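Side-chain contacts in beta-ketothiolase BktB (Ralstonia eutropha, PDB 4NZS), which catalyses the condensation of acetyl-CoA with propionyl-CoA, or of two acetyl-CoA molecules, to give 3-oxoacyl-CoA products for polyester synthesis: residues P67-M70 with Y71-R74; V217-D220 with T221-V225. One frame throughout, in Å; residues are numbered along the deposited sequence.

Contact 1: P67-M70 with Y71-R74; sequences PRDM and YLGR
Y71 and L72 fold back on P67, R68 and D69 where a short helical turn, 67-70, runs into helix 72-79 of the thiolase N-terminal domain. Y71 is the N-cap residue of the second helix. Its side chain and that of L72 leave the junction in different directions. The Y71 ring is reached at its edge, near its own plane, by the carbonyl oxygen of P67, with Y71 CD1 3.8 Å from P67 O. CG of Y71 stands anti to its carbonyl carbon (chi1 -62°), which brings the ring back beside the preceding turn. Nearer the backbone, Y71 CB lies 3.3 Å from R68 O. M70 adds a looser apolar touch, with M70 CB 4.2 Å from Y71 CD1, while its extended side chain leads away, and M70 packs on I63 of the second subunit. Beyond these contacts, Y71 packs on A153 of that subunit.

L72 meets D69. The two side chains cross obliquely, and D69 OD1 lies 4.1 Å from the methyl L72 CD2. This is van der Waals contact. The other carboxylate oxygen, D69 OD2, is bonded to the backbone N of T65, which ties the turn to the chain before it. R68 points away from 71-74, and its guanidinium forms salt bridges with E34 and E66.

The backbone bonds across the junction are weak. Y71 N gives one to R68 O at 2.6 Å, but the N-H is bent to 120°. L72 N gives a straighter, longer one to D69 O, 3.3 Å at 158°. The same oxygen also touches the L72 side chain: D69 O is 3.3 Å from L72 CB.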
ATOM      1  N   PRO A  67       9.213   6.234  11.079  1.00 32.87           N
ATOM      2  CA  PRO A  67       9.056   6.353  12.516  1.00 35.37           C
ATOM      3  C   PRO A  67      10.086   7.167  13.244  1.00 35.11           C
ATOM      4  O   PRO A  67       9.729   7.866  14.211  1.00 33.97           O
ATOM      5  CB  PRO A  67       9.047   4.904  12.969  1.00 37.26           C
ATOM      6  CG  PRO A  67       8.278   4.221  11.879  1.00 34.28           C
ATOM      7  CD  PRO A  67       8.633   4.971  10.603  1.00 33.74           C
ATOM      8  N   ARG A  68      11.329   7.163  12.773  1.00 34.07           N
ATOM      9  CA  ARG A  68      12.367   7.909  13.506  1.00 35.18           C
ATOM     10  C   ARG A  68      12.002   9.345  13.615  1.00 34.19           C
ATOM     11  O   ARG A  68      12.238   9.969  14.627  1.00 34.17           O
ATOM     12  CB  ARG A  68      13.705   7.802  12.836  1.00 38.18           C
ATOM     13  CG  ARG A  68      14.243   6.392  12.951  1.00 42.79           C
ATOM     14  CD  ARG A  68      15.008   6.014  11.688  1.00 46.61           C
ATOM     15  NE  ARG A  68      16.395   6.270  11.900  1.00 47.60           N
ATOM     16  CZ  ARG A  68      17.292   6.492  10.963  1.00 45.62           C
ATOM     17  NH1 ARG A  68      16.965   6.508   9.685  1.00 38.78           N
ATOM     18  NH2 ARG A  68      18.545   6.730  11.355  1.00 47.13           N
ATOM     19  N   ASP A  69      11.399   9.865  12.557  1.00 36.23           N
ATOM     20  CA  ASP A  69      11.023  11.265  12.502  1.00 33.63           C
ATOM     21  C   ASP A  69      10.062  11.653  13.634  1.00 30.56           C
ATOM     22  O   ASP A  69      10.087  12.777  14.070  1.00 30.83           O
ATOM     23  CB  ASP A  69      10.498  11.569  11.103  1.00 36.54           C
ATOM     24  CG  ASP A  69      11.584  11.331   9.993  1.00 35.36           C
ATOM     25  OD1 ASP A  69      12.752  11.053  10.311  1.00 32.31           O
ATOM     26  OD2 ASP A  69      11.263  11.412   8.805  1.00 33.34           O
ATOM     27  N   MET A  70       9.264  10.709  14.153  1.00 30.63           N
ATOM     28  CA  MET A  70       8.538  10.931  15.416  1.00 30.32           C
ATOM     29  C   MET A  70       9.478  11.240  16.569  1.00 33.22           C
ATOM     30  O   MET A  70       9.121  12.045  17.447  1.00 30.96           O
ATOM     31  CB  MET A  70       7.707   9.732  15.820  1.00 30.66           C
ATOM     32  CG  MET A  70       6.444   9.603  15.024  1.00 32.38           C
ATOM     33  SD  MET A  70       5.787   7.947  15.028  1.00 33.12           S
ATOM     34  CE  MET A  70       4.145   8.420  14.544  1.00 35.05           C
ATOM     35  N   TYR A  71      10.638  10.557  16.558  1.00 33.63           N
ATOM     36  CA  TYR A  71      11.726  10.758  17.506  1.00 35.81           C
ATOM     37  C   TYR A  71      12.886  11.605  17.028  1.00 36.45           C
ATOM     38  O   TYR A  71      13.914  11.647  17.691  1.00 41.17           O
ATOM     39  CB  TYR A  71      12.329   9.403  17.896  1.00 39.58           C
ATOM     40  CG  TYR A  71      11.405   8.429  18.601  1.00 38.84           C
ATOM     41  CD1 TYR A  71      10.603   7.561  17.876  1.00 42.20           C
ATOM     42  CD2 TYR A  71      11.333   8.378  19.988  1.00 41.69           C
ATOM     43  CE1 TYR A  71       9.736   6.676  18.499  1.00 41.73           C
ATOM     44  CE2 TYR A  71      10.494   7.476  20.629  1.00 42.78           C
ATOM     45  CZ  TYR A  71       9.690   6.633  19.873  1.00 43.74           C
ATOM     46  OH  TYR A  71       8.860   5.728  20.486  1.00 45.57           O
ATOM     47  N   LEU A  72      12.722  12.302  15.914  1.00 34.24           N
ATOM     48  CA  LEU A  72      13.813  12.876  15.125  1.00 30.56           C
ATOM     49  C   LEU A  72      14.881  13.674  15.805  1.00 34.23           C
ATOM     50  O   LEU A  72      16.098  13.611  15.438  1.00 28.53           O
ATOM     51  CB  LEU A  72      13.184  13.820  14.131  1.00 34.10           C
ATOM     52  CG  LEU A  72      13.955  14.545  13.026  1.00 35.93           C
ATOM     53  CD1 LEU A  72      14.437  15.851  13.541  1.00 40.37           C
ATOM     54  CD2 LEU A  72      15.085  13.741  12.386  1.00 40.17           C
ATOM     55  N   GLY A  73      14.436  14.551  16.705  1.00 32.07           N
ATOM     56  CA  GLY A  73      15.387  15.426  17.391  1.00 31.79           C
ATOM     57  C   GLY A  73      16.309  14.693  18.371  1.00 28.67           C
ATOM     58  O   GLY A  73      17.390  15.132  18.654  1.00 23.90           O
ATOM     59  N   ARG A  74      15.848  13.603  18.934  1.00 31.38           N
ATOM     60  CA  ARG A  74      16.684  12.805  19.808  1.00 33.66           C
ATOM     61  C   ARG A  74      17.603  12.005  18.944  1.00 38.02           C
ATOM     62  O   ARG A  74      18.752  11.799  19.310  1.00 41.74           O
ATOM     63  CB  ARG A  74      15.819  11.917  20.670  1.00 37.14           C
ATOM     64  CG  ARG A  74      16.529  10.887  21.540  1.00 43.91           C
ATOM     65  CD  ARG A  74      16.940  11.424  22.891  1.00 43.70           C
ATOM     66  NE  ARG A  74      17.275  10.316  23.775  1.00 49.57           N
ATOM     67  CZ  ARG A  74      17.836  10.443  24.973  1.00 49.35           C
ATOM     68  NH1 ARG A  74      18.129  11.639  25.472  1.00 50.79           N
ATOM     69  NH2 ARG A  74      18.125   9.360  25.676  1.00 50.37           N
TER

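Contact 2: V217-D220 with T221-V225; sequences VTFD and TDEHV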
ATOM      1  N   VAL A 217      30.523   9.117  -3.391  1.00 69.62           N
ATOM      2  CA  VAL A 217      29.997  10.295  -4.086  1.00 62.89           C
ATOM      3  C   VAL A 217      29.613  11.342  -3.049  1.00 58.19           C
ATOM      4  O   VAL A 217      28.929  11.019  -2.052  1.00 55.94           O
ATOM      5  CB  VAL A 217      28.767   9.914  -4.919  1.00 64.39           C
ATOM      6  CG1 VAL A 217      27.905   8.904  -4.175  1.00 67.30           C
ATOM      7  CG2 VAL A 217      27.957  11.135  -5.286  1.00 63.64           C
ATOM      8  N   THR A 218      30.024  12.596  -3.271  1.00 52.54           N
ATOM      9  CA  THR A 218      29.822  13.602  -2.232  1.00 51.83           C
ATOM     10  C   THR A 218      29.066  14.863  -2.648  1.00 49.04           C
ATOM     11  O   THR A 218      29.352  15.445  -3.662  1.00 53.76           O
ATOM     12  CB  THR A 218      31.135  14.033  -1.581  1.00 50.36           C
ATOM     13  OG1 THR A 218      31.403  15.391  -1.940  1.00 49.39           O
ATOM     14  CG2 THR A 218      32.290  13.096  -1.978  1.00 50.92           C
ATOM     15  N   PHE A 219      28.129  15.291  -1.810  1.00 47.07           N
ATOM     16  CA  PHE A 219      27.264  16.384  -2.120  1.00 47.52           C
ATOM     17  C   PHE A 219      27.560  17.602  -1.234  1.00 51.16           C
ATOM     18  O   PHE A 219      27.456  17.571   0.025  1.00 58.79           O
ATOM     19  CB  PHE A 219      25.793  15.949  -2.030  1.00 47.38           C
ATOM     20  CG  PHE A 219      24.831  17.054  -2.368  1.00 50.70           C
ATOM     21  CD1 PHE A 219      24.806  17.595  -3.656  1.00 53.14           C
ATOM     22  CD2 PHE A 219      23.993  17.599  -1.393  1.00 49.40           C
ATOM     23  CE1 PHE A 219      23.947  18.641  -3.967  1.00 50.87           C
ATOM     24  CE2 PHE A 219      23.128  18.645  -1.703  1.00 47.61           C
ATOM     25  CZ  PHE A 219      23.117  19.165  -2.983  1.00 51.59           C
ATOM     26  N   ASP A 220      28.042  18.645  -1.897  1.00 49.19           N
ATOM     27  CA  ASP A 220      28.376  19.898  -1.244  1.00 50.64           C
ATOM     28  C   ASP A 220      27.804  21.164  -1.874  1.00 47.96           C
ATOM     29  O   ASP A 220      27.926  22.227  -1.304  1.00 49.28           O
ATOM     30  CB  ASP A 220      29.888  20.043  -1.207  1.00 56.39           C
ATOM     31  CG  ASP A 220      30.501  20.013  -2.587  1.00 56.38           C
ATOM     32  OD1 ASP A 220      29.750  19.958  -3.571  1.00 67.75           O
ATOM     33  OD2 ASP A 220      31.735  20.040  -2.693  1.00 56.59           O
ATOM     34  N   THR A 221      27.226  21.067  -3.057  1.00 46.60           N
ATOM     35  CA  THR A 221      26.870  22.262  -3.789  1.00 44.98           C
ATOM     36  C   THR A 221      25.379  22.342  -4.001  1.00 44.64           C
ATOM     37  O   THR A 221      24.800  21.424  -4.543  1.00 51.57           O
ATOM     38  CB  THR A 221      27.609  22.299  -5.127  1.00 47.74           C
ATOM     39  OG1 THR A 221      27.554  23.614  -5.671  1.00 45.09           O
ATOM     40  CG2 THR A 221      27.005  21.311  -6.104  1.00 52.05           C
ATOM     41  N   ASP A 222      24.763  23.451  -3.616  1.00 41.27           N
ATOM     42  CA  ASP A 222      23.322  23.520  -3.690  1.00 38.94           C
ATOM     43  C   ASP A 222      22.953  23.419  -5.145  1.00 37.81           C
ATOM     44  O   ASP A 222      23.304  24.265  -5.923  1.00 31.46           O
ATOM     45  CB  ASP A 222      22.842  24.854  -3.150  1.00 40.01           C
ATOM     46  CG  ASP A 222      23.277  25.098  -1.732  1.00 46.56           C
ATOM     47  OD1 ASP A 222      22.930  24.314  -0.844  1.00 40.87           O
ATOM     48  OD2 ASP A 222      23.960  26.091  -1.490  1.00 53.80           O
ATOM     49  N   GLU A 223      22.181  22.390  -5.470  1.00 41.64           N
ATOM     50  CA  GLU A 223      21.909  21.990  -6.843  1.00 46.15           C
ATOM     51  C   GLU A 223      20.652  22.542  -7.508  1.00 44.73           C
ATOM     52  O   GLU A 223      20.470  22.359  -8.692  1.00 41.32           O
ATOM     53  CB  GLU A 223      21.910  20.463  -6.950  1.00 48.15           C
ATOM     54  CG  GLU A 223      21.142  19.745  -5.854  1.00 50.40           C
ATOM     55  CD  GLU A 223      21.018  18.250  -6.088  1.00 51.93           C
ATOM     56  OE1 GLU A 223      21.840  17.679  -6.817  1.00 47.12           O
ATOM     57  OE2 GLU A 223      20.092  17.643  -5.537  1.00 49.14           O
ATOM     58  N   HIS A 224      19.776  23.163  -6.733  1.00 45.62           N
ATOM     59  CA  HIS A 224      18.563  23.793  -7.259  1.00 47.31           C
ATOM     60  C   HIS A 224      18.744  25.040  -8.140  1.00 47.25           C
ATOM     61  O   HIS A 224      18.060  25.220  -9.129  1.00 44.61           O
ATOM     62  CB  HIS A 224      17.602  24.091  -6.120  1.00 52.67           C
ATOM     63  CG  HIS A 224      16.181  24.183  -6.555  1.00 54.22           C
ATOM     64  ND1 HIS A 224      15.404  23.074  -6.777  1.00 52.50           N
ATOM     65  CD2 HIS A 224      15.403  25.251  -6.834  1.00 56.18           C
ATOM     66  CE1 HIS A 224      14.204  23.454  -7.163  1.00 58.03           C
ATOM     67  NE2 HIS A 224      14.177  24.770  -7.208  1.00 57.82           N
ATOM     68  N   VAL A 225      19.656  25.901  -7.716  1.00 52.41           N
ATOM     69  CA  VAL A 225      20.185  27.027  -8.467  1.00 49.72           C
ATOM     70  C   VAL A 225      20.584  26.745  -9.922  1.00 55.34           C
ATOM     71  O   VAL A 225      21.049  25.649 -10.266  1.00 45.25           O
ATOM     72  CB  VAL A 225      21.422  27.561  -7.716  1.00 53.95           C
ATOM     73  CG1 VAL A 225      22.400  26.439  -7.413  1.00 54.96           C
ATOM     74  CG2 VAL A 225      22.115  28.679  -8.478  1.00 48.52           C
TER
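The F219 ring has the backbone N of T221 over one face, 4.2 Å above the plane and offset toward the rim. E223 CG and D222 CA approach the ring obliquely. The outer ring atoms also press on the T221 carbonyl, with F219 CE1 only 3.0 Å from T221 O. The chain passes round the outer end of the ring as it leaves strand 217-219, which pairs with strand 208-210 in a two-stranded hairpin.

E223 crosses F219 at about a right angle. Its methylene does the touching: E223 CG is 3.5 Å from F219 CZ. The carboxylate follows, with E223 CD 3.6 Å from F219 CE1 and its plane turned 60° from the ring. CG of E223 sits between the backbone N and the carbonyl carbon (chi1 45°), and this turns the chain back toward the outer rim of the ring, where CG meets CZ and CE1. The acid is held from outside the segments, by T22 N on OE2 and S26 OG on OE1.

The D220 CB bond points away from 221-225, but chi1 59° brings OD1 back to T221 N, 2.8 Å away at an angle too poor for a hydrogen bond. D222 points away from 217-220; its OD1 forms a salt bridge with R17 NH1 and a hydrogen bond with I20 N. Its side chain is about 12 Å from that of H355, a predicted proton acceptor.

F219 also packs on A19 and L27. The ring thus shares its surroundings with apolar groups and a carboxylate. The bonds from T22 N and with S26 OG probably stabilise the negative carboxylate beside the ring.

How the contacts relate
Each contact is local, within its own continuous stretch of chain in the thiolase N-terminal domain, and no secondary-structure element is common to them. Their nearest atoms are about 17 Å apart. Contact 1 is buried and joins two helical segments at the subunit interface, where the second subunit covers part of it. Contact 2 is partly buried, with D220 and T221 exposed, and no other chain touches it. It lies where the chain leaves a small hairpin, and the loop packs against strand 10-22. Contact 1 combines weak backbone bonds with apolar touches. Contact 2 is aromatic packing against a carbonyl and a glutamate, and has no hydrogen bonds between its segments.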